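Local atomic coordinates of globin domain-containing protein (Pseudomonas aeruginosa, PDB entry 1TU9), a protein that binds heme b and, as a member of the globin family, probably binds or carries oxygen, although its physiological role is not established. Residues A[23-27]-A[49-54]; A[60-64]-A[120-125]; A[86-92]-A[128-132]. All blocks are in the same frame, centred on the assembly; numbering follows the deposited sequence. Where two conformers were deposited one is given.

The three contacts tie the helices of a globin fold round one heme. Contact 1 and contact 2 share helix 46-64, which crosses helix 22-32 in the former and helix 111-130 in the latter; their centres are about 17 Å apart on opposite sides of the chain's centre. Contact 3 takes the far end of helix 111-130 to the turn that opens helix 90-105, and adjoins contact 2 through Ile125 CG2 and Tyr91 CB, 3.7 Å apart. All three touch the heme; the centres of contacts 1 and 3 lie about 19 Å apart. Contact 1 holds the propanoic acid bound to the iron, whereas contact 3 lies beside His79, the axial protein ligand.

Contact 1: residues A[23-27]-A[49-54]; sequences FDDFY and QKHLLR. With PPI (propanoic acid), chain C; HEM (protoporphyrin IX containing Fe), chain B; EDO (1,2-ethanediol), chain E.
Two helical segments, 23-27 and 49-54, cross almost at right angles (97°), their axes 10.4 Å apart at closest approach and Phe23 facing Lys50 with CA atoms 5.9 Å apart. Leu53 (chi1 t, chi2 p) is the knob of the buried side. Its CD2 enters a hollow walled by three aromatic rings, lying 3.3 Å from Phe26 CD2, 3.6 Å from Tyr27 CE1 and 4.1 Å from Phe23 CD1; at Phe23 the methyl sits at the ring edge. Phe26 adopts chi1 t, whereas Phe23 and Tyr27 are m. In return the Phe23 ring settles on helix 46-64, with Lys50 O over one face and Arg54 CB 3.5 Å from its CZ. The extended Lys50 chain lies between Phe23 and Tyr27, CG being 3.9 Å from Phe23 CB and 3.7 Å from Tyr27 CD1, and ends in a salt bridge from NZ to Asp24 OD1 (2.7 Å). This is the crossing of helices B and E of the globin fold, on the side of the heme opposite His79. Propanoic acid binds here, its O1 1.9 Å from the heme FE. Its O2 accepts a very short hydrogen bond from Tyr27 OH (2.3 Å) and another from Gln49 NE2 (2.6 Å). The chemistry thus grades from a surface ion pair, through an apolar core, to a polar pair that holds the acid, consistent with stabilising an oxygen-bearing iron ligand.

Contact 2: residues A[60-64]-A[120-125]; sequences LVMYA and VMGRGI
Leu60, Ala64 and Met121 bury the most surface where helical segment 60-64 crosses helical segment 120-125 at 94°, axes 8.7 Å apart. The CA atoms pair Leu60 with Gly124 (5.6 Å) and Ala64 with Val120 (6.2 Å). Leu60, in the conformer given, has chi1 near -123°, between wells, and chi2 p. Its CD1 lies 3.8 Å from Gly124 CA, where a beta carbon would clash, and its CD2 reaches Met121 SD (3.8 Å) and Ile125 CG1 (4.3 Å). One helical turn on, the small Ala64 meets Val120, CB to CG1 3.7 Å. Met121 (chi1 m, chi2 m) starts away from helix 46-64 but bends back, its CE 3.9 Å from Val61 CG2. Tyr63, chi1 t, passes Gly124 with CD2 4.2 Å from that CA. Two waters bridge the helices: one, between the backbones, donates to Leu60 O and Val120 O (2.8 Å each); the other, at the margin, links Tyr63 OH (2.7 Å) and Arg123 O (2.8 Å). Helices E and H of the globin fold meet here, and Leu60 and Ile125 both touch the heme. Direct contact is therefore mainly apolar and van der Waals, with water carrying the polar links between the helices.

Contact 3: residues A[86-92]-A[128-132]; sequences IRPELYD and IKSYY. With HEM (protoporphyrin IX containing Fe), chain B.
The aromatic ring of Tyr132 serves as a platform for backbone-linked carbons: Pro88 CD and Arg87 CA both lie over one face, 3.9 and 4.3 Å from the ring centroid, in CH-pi contacts. Tyr132, chi1 t, follows the end of helix 111-130, and its OH is hydrogen-bonded to Asp85. Opposite it, Arg87 to Leu90 form a type I beta turn, closed by Leu90 N to Arg87 O (3.0 Å), that leads into helix 90-105. Pro88 comes nearest Lys129 by CA atoms (5.4 Å), Arg87 nearest Tyr132 (7.0 Å). Ile86 O lies 3.2 Å from Tyr132 CD1. The long Lys129 chain (chi1 m, then t throughout) runs along the turn: its CE packs 3.3 Å from Pro88 O and 3.7 Å from Tyr91 CB, and its NZ forms a salt bridge with Asp92 OD1 (3.4 Å), the hydrogen bond within it being weak. Deeper in, Tyr91 OH abuts Ile128 CG2 at 3.1 Å. The heme lies against this inner edge, with its CMC over one face of the Tyr91 ring and Ile128 CD1 3.8 Å from its CBB. The contact joins the globin FG corner to the end of helix H. Ile86 is hydrogen-bonded through its backbone to His79, the axial protein ligand, which Tyr91 also touches; helix 35-40 packs on Ile86 and Leu90, and helix 70-78 meets Ile128 through Leu75.

Contact 1: residues A[23-27]-A[49-54]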
loop_
_atom_site.group_PDB
_atom_site.type_symbol
_atom_site.label_atom_id
_atom_site.label_comp_id
_atom_site.label_asym_id
_atom_site.label_seq_id
_atom_site.Cartn_x
_atom_site.Cartn_y
_atom_site.Cartn_z
ATOM N N PHE A 23 0.436 -9.126 6.766
ATOM C CA PHE A 23 1.243 -7.921 6.903
ATOM C C PHE A 23 2.705 -8.242 7.162
ATOM O O PHE A 23 3.583 -7.511 6.713
ATOM C CB PHE A 23 0.660 -6.999 7.978
ATOM C CG PHE A 23 -0.659 -6.430 7.585
ATOM C CD1 PHE A 23 -0.722 -5.386 6.681
ATOM C CD2 PHE A 23 -1.842 -6.964 8.064
ATOM C CE1 PHE A 23 -1.956 -4.865 6.275
ATOM C CE2 PHE A 23 -3.077 -6.447 7.662
ATOM C CZ PHE A 23 -3.110 -5.399 6.763
ATOM N N ASP A 24 2.984 -9.348 7.849
ATOM C CA ASP A 24 4.366 -9.818 8.001
ATOM C C ASP A 24 4.973 -10.075 6.628
ATOM O O ASP A 24 6.101 -9.675 6.332
ATOM C CB ASP A 24 4.434 -11.143 8.776
ATOM C CG ASP A 24 4.079 -11.013 10.228
ATOM O OD1 ASP A 24 4.118 -9.893 10.791
ATOM O OD2 ASP A 24 3.787 -12.046 10.872
ATOM N N ASP A 25 4.231 -10.787 5.794
ATOM C CA ASP A 25 4.719 -11.135 4.471
ATOM C C ASP A 25 4.874 -9.895 3.588
ATOM O O ASP A 25 5.864 -9.776 2.875
ATOM C CB ASP A 25 3.817 -12.169 3.795
ATOM C CG ASP A 25 3.953 -13.536 4.383
ATOM O OD1 ASP A 25 4.939 -13.792 5.106
ATOM O OD2 ASP A 25 3.128 -14.423 4.119
ATOM N N PHE A 26 3.923 -8.971 3.649
ATOM C CA PHE A 26 4.054 -7.726 2.909
ATOM C C PHE A 26 5.406 -7.070 3.215
ATOM O O PHE A 26 6.167 -6.749 2.301
ATOM C CB PHE A 26 2.948 -6.724 3.234
ATOM C CG PHE A 26 3.241 -5.387 2.641
ATOM C CD1 PHE A 26 3.088 -5.178 1.283
ATOM C CD2 PHE A 26 3.835 -4.396 3.398
ATOM C CE1 PHE A 26 3.453 -3.967 0.708
ATOM C CE2 PHE A 26 4.200 -3.196 2.836
ATOM C CZ PHE A 26 4.009 -2.980 1.485
ATOM N N TYR A 27 5.703 -6.843 4.493
ATOM C CA TYR A 27 6.946 -6.144 4.830
ATOM C C TYR A 27 8.176 -6.966 4.506
ATOM O O TYR A 27 9.179 -6.406 4.090
ATOM C CB TYR A 27 6.971 -5.612 6.283
ATOM C CG TYR A 27 6.228 -4.301 6.376
ATOM C CD1 TYR A 27 4.956 -4.239 6.932
ATOM C CD2 TYR A 27 6.760 -3.135 5.835
ATOM C CE1 TYR A 27 4.249 -3.055 6.969
ATOM C CE2 TYR A 27 6.051 -1.944 5.871
ATOM C CZ TYR A 27 4.792 -1.915 6.442
ATOM O OH TYR A 27 4.059 -0.755 6.470
ATOM N N GLN A 49 4.012 -0.441 12.685
ATOM C CA GLN A 49 3.890 -0.048 11.288
ATOM C C GLN A 49 2.854 -0.891 10.551
ATOM O O GLN A 49 2.155 -0.382 9.685
ATOM C CB GLN A 49 5.233 -0.155 10.578
ATOM C CG GLN A 49 5.260 0.551 9.238
ATOM C CD GLN A 49 5.193 2.064 9.368
ATOM O OE1 GLN A 49 5.343 2.611 10.465
ATOM N NE2 GLN A 49 4.975 2.741 8.245
ATOM N N LYS A 50 2.749 -2.175 10.882
ATOM C CA LYS A 50 1.746 -3.036 10.257
ATOM C C LYS A 50 0.324 -2.547 10.543
ATOM O O LYS A 50 -0.545 -2.600 9.671
ATOM C CB LYS A 50 1.975 -4.482 10.689
ATOM C CG LYS A 50 3.268 -5.046 10.066
ATOM C CD LYS A 50 3.814 -6.286 10.722
ATOM C CE LYS A 50 5.193 -6.630 10.171
ATOM N NZ LYS A 50 5.867 -7.779 10.844
ATOM N N HIS A 51 0.083 -2.041 11.742
ATOM C CA HIS A 51 -1.210 -1.459 12.054
ATOM C C HIS A 51 -1.455 -0.192 11.246
ATOM O O HIS A 51 -2.543 0.019 10.706
ATOM C CB HIS A 51 -1.323 -1.195 13.550
ATOM C CG HIS A 51 -1.358 -2.446 14.370
ATOM N ND1 HIS A 51 -2.495 -3.205 14.514
ATOM C CD2 HIS A 51 -0.388 -3.085 15.062
ATOM C CE1 HIS A 51 -2.231 -4.249 15.280
ATOM N NE2 HIS A 51 -0.959 -4.199 15.628
ATOM N N LEU A 52 -0.426 0.635 11.113
ATOM C CA LEU A 52 -0.548 1.838 10.319
ATOM C C LEU A 52 -0.828 1.509 8.866
ATOM O O LEU A 52 -1.667 2.152 8.235
ATOM C CB LEU A 52 0.709 2.696 10.443
ATOM C CG LEU A 52 0.931 3.311 11.829
ATOM C CD1 LEU A 52 2.293 4.019 11.897
ATOM C CD2 LEU A 52 -0.181 4.277 12.177
ATOM N N LEU A 53 -0.147 0.516 8.320
ATOM C CA LEU A 53 -0.375 0.145 6.930
ATOM C C LEU A 53 -1.776 -0.393 6.700
ATOM O O LEU A 53 -2.389 -0.106 5.680
ATOM C CB LEU A 53 0.644 -0.895 6.486
ATOM C CG LEU A 53 0.531 -1.307 5.014
ATOM C CD1 LEU A 53 0.822 -0.127 4.110
ATOM C CD2 LEU A 53 1.469 -2.459 4.725
ATOM N N ARG A 54 -2.288 -1.168 7.642
ATOM C CA ARG A 54 -3.637 -1.704 7.514
ATOM C C ARG A 54 -4.624 -0.557 7.340
ATOM O O ARG A 54 -5.505 -0.607 6.480
ATOM C CB ARG A 54 -3.977 -2.569 8.722
ATOM C CG ARG A 54 -5.367 -3.161 8.690
ATOM C CD ARG A 54 -5.536 -4.195 9.768
ATOM N NE ARG A 54 -6.927 -4.609 9.875
ATOM C CZ ARG A 54 -7.347 -5.657 10.580
ATOM N NH1 ARG A 54 -6.488 -6.451 11.200
ATOM N NH2 ARG A 54 -8.645 -5.934 10.627
HETATM C C1 PPI C . 4.763 2.244 5.040
HETATM C C2 PPI C . 4.565 1.771 3.648
HETATM C C3 PPI C . 4.626 0.303 3.690
HETATM O O1 PPI C . 4.800 3.400 5.321
HETATM O O2 PPI C . 4.940 1.347 6.024
HETATM C CHA HEM B . 4.980 6.040 7.451
HETATM C CHB HEM B . 1.255 4.583 4.550
HETATM C CHC HEM B . 4.322 4.160 0.953
HETATM C CHD HEM B . 8.067 4.674 3.949
HETATM C C1A HEM B . 3.709 5.760 6.937
HETATM C C2A HEM B . 2.442 5.942 7.632
HETATM C C3A HEM B . 1.433 5.538 6.858
HETATM C C4A HEM B . 1.985 5.073 5.608
HETATM C CMA HEM B . -0.068 5.571 7.228
HETATM C CAA HEM B . 2.300 6.526 9.042
HETATM C CBA HEM B . 1.684 7.929 8.940
HETATM C CGA HEM B . 2.306 8.784 7.854
HETATM O O1A HEM B . 3.494 9.160 7.986
HETATM O O2A HEM B . 1.621 9.116 6.847
HETATM C C1B HEM B . 1.730 4.359 3.293
HETATM C C2B HEM B . 0.995 3.975 2.096
HETATM C C3B HEM B . 1.854 3.866 1.087
HETATM C C4B HEM B . 3.168 4.172 1.654
HETATM C CMB HEM B . -0.529 3.718 2.034
HETATM C CAB HEM B . 1.556 3.455 -0.381
HETATM C CBB HEM B . 0.485 3.894 -1.050
HETATM C C1C HEM B . 5.587 4.187 1.488
HETATM C C2C HEM B . 6.753 3.835 0.744
HETATM C C3C HEM B . 7.796 3.940 1.558
HETATM C C4C HEM B . 7.312 4.387 2.842
HETATM C CMC HEM B . 6.729 3.416 -0.728
HETATM C CAC HEM B . 9.246 3.664 1.144
HETATM C CBC HEM B . 10.144 3.177 1.986
HETATM C C1D HEM B . 7.611 5.115 5.154
HETATM C C2D HEM B . 8.466 5.406 6.260
HETATM C C3D HEM B . 7.544 5.829 7.375
HETATM C C4D HEM B . 6.196 5.745 6.838
HETATM C CMD HEM B . 9.994 5.301 6.297
HETATM C CAD HEM B . 8.029 6.202 8.781
HETATM C CBD HEM B . 8.400 4.911 9.533
HETATM C CGD HEM B . 8.991 5.219 10.897
HETATM O O1D HEM B . 10.133 5.745 10.948
HETATM O O2D HEM B . 8.330 4.955 11.938
HETATM N NA HEM B . 3.366 5.227 5.713
HETATM N NB HEM B . 3.063 4.485 2.987
HETATM N NC HEM B . 5.941 4.520 2.776
HETATM N ND HEM B . 6.297 5.325 5.519
HETATM FE FE HEM B . 4.673 4.982 4.341
HETATM C C1 EDO E . 8.931 -8.085 8.351
HETATM O O1 EDO E . 7.586 -8.512 8.423
HETATM C C2 EDO E . 9.099 -6.829 9.173
HETATM O O2 EDO E . 8.784 -7.098 10.522
#

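Contact 2: residues A[60-64]-A[120-125]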
loop_
_atom_site.group_PDB
_atom_site.type_symbol
_atom_site.label_atom_id
_atom_site.label_comp_id
_atom_site.label_asym_id
_atom_site.label_seq_id
_atom_site.Cartn_x
_atom_site.Cartn_y
_atom_site.Cartn_z
ATOM N N LEU A 60 -6.686 4.384 1.220
ATOM C CA LEU A 60 -6.594 4.372 -0.241
ATOM C C LEU A 60 -7.879 3.795 -0.852
ATOM O O LEU A 60 -8.342 4.264 -1.892
ATOM C CB LEU A 60 -5.337 3.610 -0.719
ATOM C CG LEU A 60 -4.352 4.389 -1.615
ATOM C CD1 LEU A 60 -3.938 5.667 -0.983
ATOM C CD2 LEU A 60 -3.107 3.593 -1.947
ATOM N N VAL A 61 -8.462 2.788 -0.205
ATOM C CA VAL A 61 -9.736 2.235 -0.670
ATOM C C VAL A 61 -10.866 3.262 -0.499
ATOM O O VAL A 61 -11.669 3.452 -1.402
ATOM C CB VAL A 61 -10.068 0.919 0.026
ATOM C CG1 VAL A 61 -11.471 0.473 -0.351
ATOM C CG2 VAL A 61 -9.023 -0.143 -0.341
ATOM N N MET A 62 -10.905 3.951 0.632
ATOM C CA MET A 62 -11.946 4.954 0.849
ATOM C C MET A 62 -11.862 6.066 -0.189
ATOM O O MET A 62 -12.888 6.488 -0.716
ATOM C CB MET A 62 -11.875 5.517 2.265
ATOM C CG MET A 62 -12.299 4.502 3.325
ATOM S SD MET A 62 -12.577 5.198 4.945
ATOM C CE MET A 62 -11.033 5.626 5.332
ATOM N N TYR A 63 -10.655 6.515 -0.513
ATOM C CA TYR A 63 -10.467 7.486 -1.588
ATOM C C TYR A 63 -11.038 6.942 -2.901
ATOM O O TYR A 63 -11.805 7.637 -3.578
ATOM C CB TYR A 63 -8.980 7.835 -1.719
ATOM C CG TYR A 63 -8.663 8.643 -2.942
ATOM C CD1 TYR A 63 -8.925 10.001 -2.985
ATOM C CD2 TYR A 63 -8.115 8.052 -4.060
ATOM C CE1 TYR A 63 -8.609 10.748 -4.120
ATOM C CE2 TYR A 63 -7.825 8.790 -5.196
ATOM C CZ TYR A 63 -8.080 10.132 -5.219
ATOM O OH TYR A 63 -7.790 10.880 -6.346
ATOM N N ALA A 64 -10.750 5.688 -3.224
ATOM C CA ALA A 64 -11.212 5.076 -4.464
ATOM C C ALA A 64 -12.728 4.882 -4.501
ATOM O O ALA A 64 -13.290 4.691 -5.568
ATOM C CB ALA A 64 -10.509 3.745 -4.674
ATOM N N VAL A 120 -7.028 0.153 -8.211
ATOM C CA VAL A 120 -7.518 0.855 -7.038
ATOM C C VAL A 120 -6.366 1.488 -6.247
ATOM O O VAL A 120 -6.445 2.643 -5.848
ATOM C CB VAL A 120 -8.393 -0.063 -6.152
ATOM C CG1 VAL A 120 -8.695 0.571 -4.800
ATOM C CG2 VAL A 120 -9.681 -0.415 -6.899
ATOM N N MET A 121 -5.298 0.744 -6.004
ATOM C CA MET A 121 -4.151 1.334 -5.307
ATOM C C MET A 121 -3.466 2.398 -6.155
ATOM O O MET A 121 -3.020 3.409 -5.615
ATOM C CB MET A 121 -3.126 0.275 -4.912
ATOM C CG MET A 121 -3.642 -0.772 -3.944
ATOM S SD MET A 121 -3.930 -0.147 -2.262
ATOM C CE MET A 121 -5.673 0.084 -2.289
ATOM N N GLY A 122 -3.392 2.187 -7.463
ATOM C CA GLY A 122 -2.702 3.121 -8.342
ATOM C C GLY A 122 -3.270 4.517 -8.315
ATOM O O GLY A 122 -2.529 5.489 -8.454
ATOM N N ARG A 123 -4.574 4.647 -8.101
ATOM C CA ARG A 123 -5.208 5.962 -8.058
ATOM C C ARG A 123 -4.670 6.805 -6.942
ATOM O O ARG A 123 -4.352 7.978 -7.134
ATOM C CB ARG A 123 -6.701 5.841 -7.806
ATOM C CG ARG A 123 -7.388 5.086 -8.815
ATOM C CD ARG A 123 -8.706 4.619 -8.365
ATOM N NE ARG A 123 -9.134 3.665 -9.332
ATOM C CZ ARG A 123 -10.376 3.551 -9.750
ATOM N NH1 ARG A 123 -11.330 4.321 -9.258
ATOM N NH2 ARG A 123 -10.655 2.659 -10.660
ATOM N N GLY A 124 -4.607 6.210 -5.755
ATOM C CA GLY A 124 -4.146 6.917 -4.582
ATOM C C GLY A 124 -2.652 7.132 -4.623
ATOM O O GLY A 124 -2.164 8.193 -4.239
ATOM N N ILE A 125 -1.919 6.139 -5.104
ATOM C CA ILE A 125 -0.467 6.255 -5.268
ATOM C C ILE A 125 -0.143 7.436 -6.166
ATOM O O ILE A 125 0.805 8.170 -5.911
ATOM C CB ILE A 125 0.137 4.945 -5.836
ATOM C CG1 ILE A 125 0.176 3.853 -4.752
ATOM C CG2 ILE A 125 1.537 5.165 -6.386
ATOM C CD1 ILE A 125 0.468 2.467 -5.275
HETATM O O HOH W 1 -6.531 4.695 -3.977
HETATM O O HOH W 2 -6.276 9.760 -8.235
#

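Contact 3: residues A[86-92]-A[128-132]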
loop_
_atom_site.group_PDB
_atom_site.type_symbol
_atom_site.label_atom_id
_atom_site.label_comp_id
_atom_site.label_asym_id
_atom_site.label_seq_id
_atom_site.Cartn_x
_atom_site.Cartn_y
_atom_site.Cartn_z
ATOM N N ILE A 86 10.192 9.993 0.247
ATOM C CA ILE A 86 9.981 8.706 -0.408
ATOM C C ILE A 86 9.897 8.955 -1.912
ATOM O O ILE A 86 8.915 9.493 -2.405
ATOM C CB ILE A 86 8.687 8.039 0.103
ATOM C CG1 ILE A 86 8.703 7.916 1.636
ATOM C CG2 ILE A 86 8.486 6.694 -0.589
ATOM C CD1 ILE A 86 9.936 7.271 2.234
ATOM N N ARG A 87 10.945 8.568 -2.630
ATOM C CA ARG A 87 11.013 8.801 -4.069
ATOM C C ARG A 87 9.905 8.038 -4.791
ATOM O O ARG A 87 9.573 6.910 -4.404
ATOM C CB ARG A 87 12.381 8.394 -4.618
ATOM C CG ARG A 87 13.464 9.371 -4.226
ATOM C CD ARG A 87 14.876 8.924 -4.529
ATOM N NE ARG A 87 15.835 9.682 -3.726
ATOM C CZ ARG A 87 17.133 9.408 -3.626
ATOM N NH1 ARG A 87 17.667 8.381 -4.282
ATOM N NH2 ARG A 87 17.906 10.169 -2.858
ATOM N N PRO A 88 9.316 8.648 -5.819
ATOM C CA PRO A 88 8.206 8.007 -6.537
ATOM C C PRO A 88 8.477 6.570 -7.000
ATOM O O PRO A 88 7.557 5.762 -6.966
ATOM C CB PRO A 88 7.978 8.949 -7.724
ATOM C CG PRO A 88 8.335 10.278 -7.156
ATOM C CD PRO A 88 9.558 10.020 -6.311
ATOM N N GLU A 89 9.709 6.242 -7.375
ATOM C CA GLU A 89 10.024 4.893 -7.845
ATOM C C GLU A 89 9.737 3.815 -6.792
ATOM O O GLU A 89 9.458 2.661 -7.125
ATOM C CB GLU A 89 11.493 4.798 -8.286
ATOM C CG GLU A 89 11.799 5.370 -9.664
ATOM C CD GLU A 89 13.269 5.238 -10.043
ATOM O OE1 GLU A 89 13.867 4.171 -9.766
ATOM O OE2 GLU A 89 13.836 6.189 -10.630
ATOM N N LEU A 90 9.794 4.174 -5.519
ATOM C CA LEU A 90 9.629 3.192 -4.455
ATOM C C LEU A 90 8.202 2.660 -4.356
ATOM O O LEU A 90 7.989 1.567 -3.839
ATOM C CB LEU A 90 10.115 3.749 -3.114
ATOM C CG LEU A 90 11.601 4.153 -3.116
ATOM C CD1 LEU A 90 12.003 4.627 -1.736
ATOM C CD2 LEU A 90 12.518 3.013 -3.582
ATOM N N TYR A 91 7.224 3.400 -4.859
ATOM C CA TYR A 91 5.832 2.942 -4.809
ATOM C C TYR A 91 5.590 1.739 -5.709
ATOM O O TYR A 91 4.699 0.932 -5.436
ATOM C CB TYR A 91 4.850 4.078 -5.135
ATOM C CG TYR A 91 4.879 5.139 -4.088
ATOM C CD1 TYR A 91 5.763 6.196 -4.184
ATOM C CD2 TYR A 91 4.075 5.062 -2.971
ATOM C CE1 TYR A 91 5.828 7.158 -3.205
ATOM C CE2 TYR A 91 4.124 6.011 -1.983
ATOM C CZ TYR A 91 5.018 7.063 -2.093
ATOM O OH TYR A 91 5.079 8.011 -1.097
ATOM N N ASP A 92 6.366 1.590 -6.770
ATOM C CA ASP A 92 6.224 0.416 -7.620
ATOM C C ASP A 92 6.637 -0.825 -6.837
ATOM O O ASP A 92 6.042 -1.894 -6.984
ATOM C CB ASP A 92 7.075 0.558 -8.889
ATOM C CG ASP A 92 6.767 1.831 -9.673
ATOM O OD1 ASP A 92 5.690 2.431 -9.487
ATOM O OD2 ASP A 92 7.561 2.298 -10.511
ATOM N N ILE A 128 -0.292 10.579 -4.100
ATOM C CA ILE A 128 0.834 10.679 -3.180
ATOM C C ILE A 128 2.092 11.103 -3.927
ATOM O O ILE A 128 2.779 12.047 -3.503
ATOM C CB ILE A 128 1.043 9.348 -2.437
ATOM C CG1 ILE A 128 -0.150 9.082 -1.529
ATOM C CG2 ILE A 128 2.343 9.390 -1.613
ATOM C CD1 ILE A 128 -0.213 7.674 -0.998
ATOM N N LYS A 129 2.394 10.439 -5.038
ATOM C CA LYS A 129 3.576 10.737 -5.855
ATOM C C LYS A 129 3.590 12.174 -6.326
ATOM O O LYS A 129 4.667 12.786 -6.444
ATOM C CB LYS A 129 3.635 9.853 -7.105
ATOM C CG LYS A 129 4.040 8.426 -6.876
ATOM C CD LYS A 129 4.057 7.717 -8.223
ATOM C CE LYS A 129 4.501 6.285 -8.134
ATOM N NZ LYS A 129 4.401 5.622 -9.462
ATOM N N SER A 130 2.407 12.711 -6.615
ATOM C CA SER A 130 2.299 14.038 -7.205
ATOM C C SER A 130 2.797 15.113 -6.259
ATOM O O SER A 130 3.176 16.207 -6.701
ATOM C CB SER A 130 0.867 14.330 -7.659
ATOM O OG SER A 130 -0.007 14.603 -6.603
ATOM N N TYR A 131 2.807 14.802 -4.964
ATOM C CA TYR A 131 3.267 15.743 -3.946
ATOM C C TYR A 131 4.754 15.613 -3.614
ATOM O O TYR A 131 5.274 16.408 -2.835
ATOM C CB TYR A 131 2.420 15.587 -2.674
ATOM C CG TYR A 131 1.050 16.194 -2.858
ATOM C CD1 TYR A 131 -0.062 15.406 -3.088
ATOM C CD2 TYR A 131 0.882 17.582 -2.880
ATOM C CE1 TYR A 131 -1.321 15.969 -3.283
ATOM C CE2 TYR A 131 -0.368 18.152 -3.086
ATOM C CZ TYR A 131 -1.464 17.341 -3.281
ATOM O OH TYR A 131 -2.713 17.892 -3.494
ATOM N N TYR A 132 5.462 14.681 -4.224
ATOM C CA TYR A 132 6.834 14.423 -3.802
ATOM C C TYR A 132 7.728 15.681 -3.804
ATOM O O TYR A 132 8.424 15.976 -2.831
ATOM C CB TYR A 132 7.479 13.329 -4.653
ATOM C CG TYR A 132 8.928 13.156 -4.296
ATOM C CD1 TYR A 132 9.298 12.543 -3.098
ATOM C CD2 TYR A 132 9.932 13.653 -5.101
ATOM C CE1 TYR A 132 10.627 12.397 -2.741
ATOM C CE2 TYR A 132 11.264 13.540 -4.746
ATOM C CZ TYR A 132 11.610 12.915 -3.562
ATOM O OH TYR A 132 12.927 12.809 -3.196
HETATM C CHA HEM B . 4.980 6.040 7.451
HETATM C CHB HEM B . 1.255 4.583 4.550
HETATM C CHC HEM B . 4.322 4.160 0.953
HETATM C CHD HEM B . 8.067 4.674 3.949
HETATM C C1A HEM B . 3.709 5.760 6.937
HETATM C C2A HEM B . 2.442 5.942 7.632
HETATM C C3A HEM B . 1.433 5.538 6.858
HETATM C C4A HEM B . 1.985 5.073 5.608
HETATM C CMA HEM B . -0.068 5.571 7.228
HETATM C CAA HEM B . 2.300 6.526 9.042
HETATM C CBA HEM B . 1.684 7.929 8.940
HETATM C CGA HEM B . 2.306 8.784 7.854
HETATM O O1A HEM B . 3.494 9.160 7.986
HETATM O O2A HEM B . 1.621 9.116 6.847
HETATM C C1B HEM B . 1.730 4.359 3.293
HETATM C C2B HEM B . 0.995 3.975 2.096
HETATM C C3B HEM B . 1.854 3.866 1.087
HETATM C C4B HEM B . 3.168 4.172 1.654
HETATM C CMB HEM B . -0.529 3.718 2.034
HETATM C CAB HEM B . 1.556 3.455 -0.381
HETATM C CBB HEM B . 0.485 3.894 -1.050
HETATM C C1C HEM B . 5.587 4.187 1.488
HETATM C C2C HEM B . 6.753 3.835 0.744
HETATM C C3C HEM B . 7.796 3.940 1.558
HETATM C C4C HEM B . 7.312 4.387 2.842
HETATM C CMC HEM B . 6.729 3.416 -0.728
HETATM C CAC HEM B . 9.246 3.664 1.144
HETATM C CBC HEM B . 10.144 3.177 1.986
HETATM C C1D HEM B . 7.611 5.115 5.154
HETATM C C2D HEM B . 8.466 5.406 6.260
HETATM C C3D HEM B . 7.544 5.829 7.375
HETATM C C4D HEM B . 6.196 5.745 6.838
HETATM C CMD HEM B . 9.994 5.301 6.297
HETATM C CAD HEM B . 8.029 6.202 8.781
HETATM C CBD HEM B . 8.400 4.911 9.533
HETATM C CGD HEM B . 8.991 5.219 10.897
HETATM O O1D HEM B . 10.133 5.745 10.948
HETATM O O2D HEM B . 8.330 4.955 11.938
HETATM N NA HEM B . 3.366 5.227 5.713
HETATM N NB HEM B . 3.063 4.485 2.987
HETATM N NC HEM B . 5.941 4.520 2.776
HETATM N ND HEM B . 6.297 5.325 5.519
HETATM FE FE HEM B . 4.673 4.982 4.341
#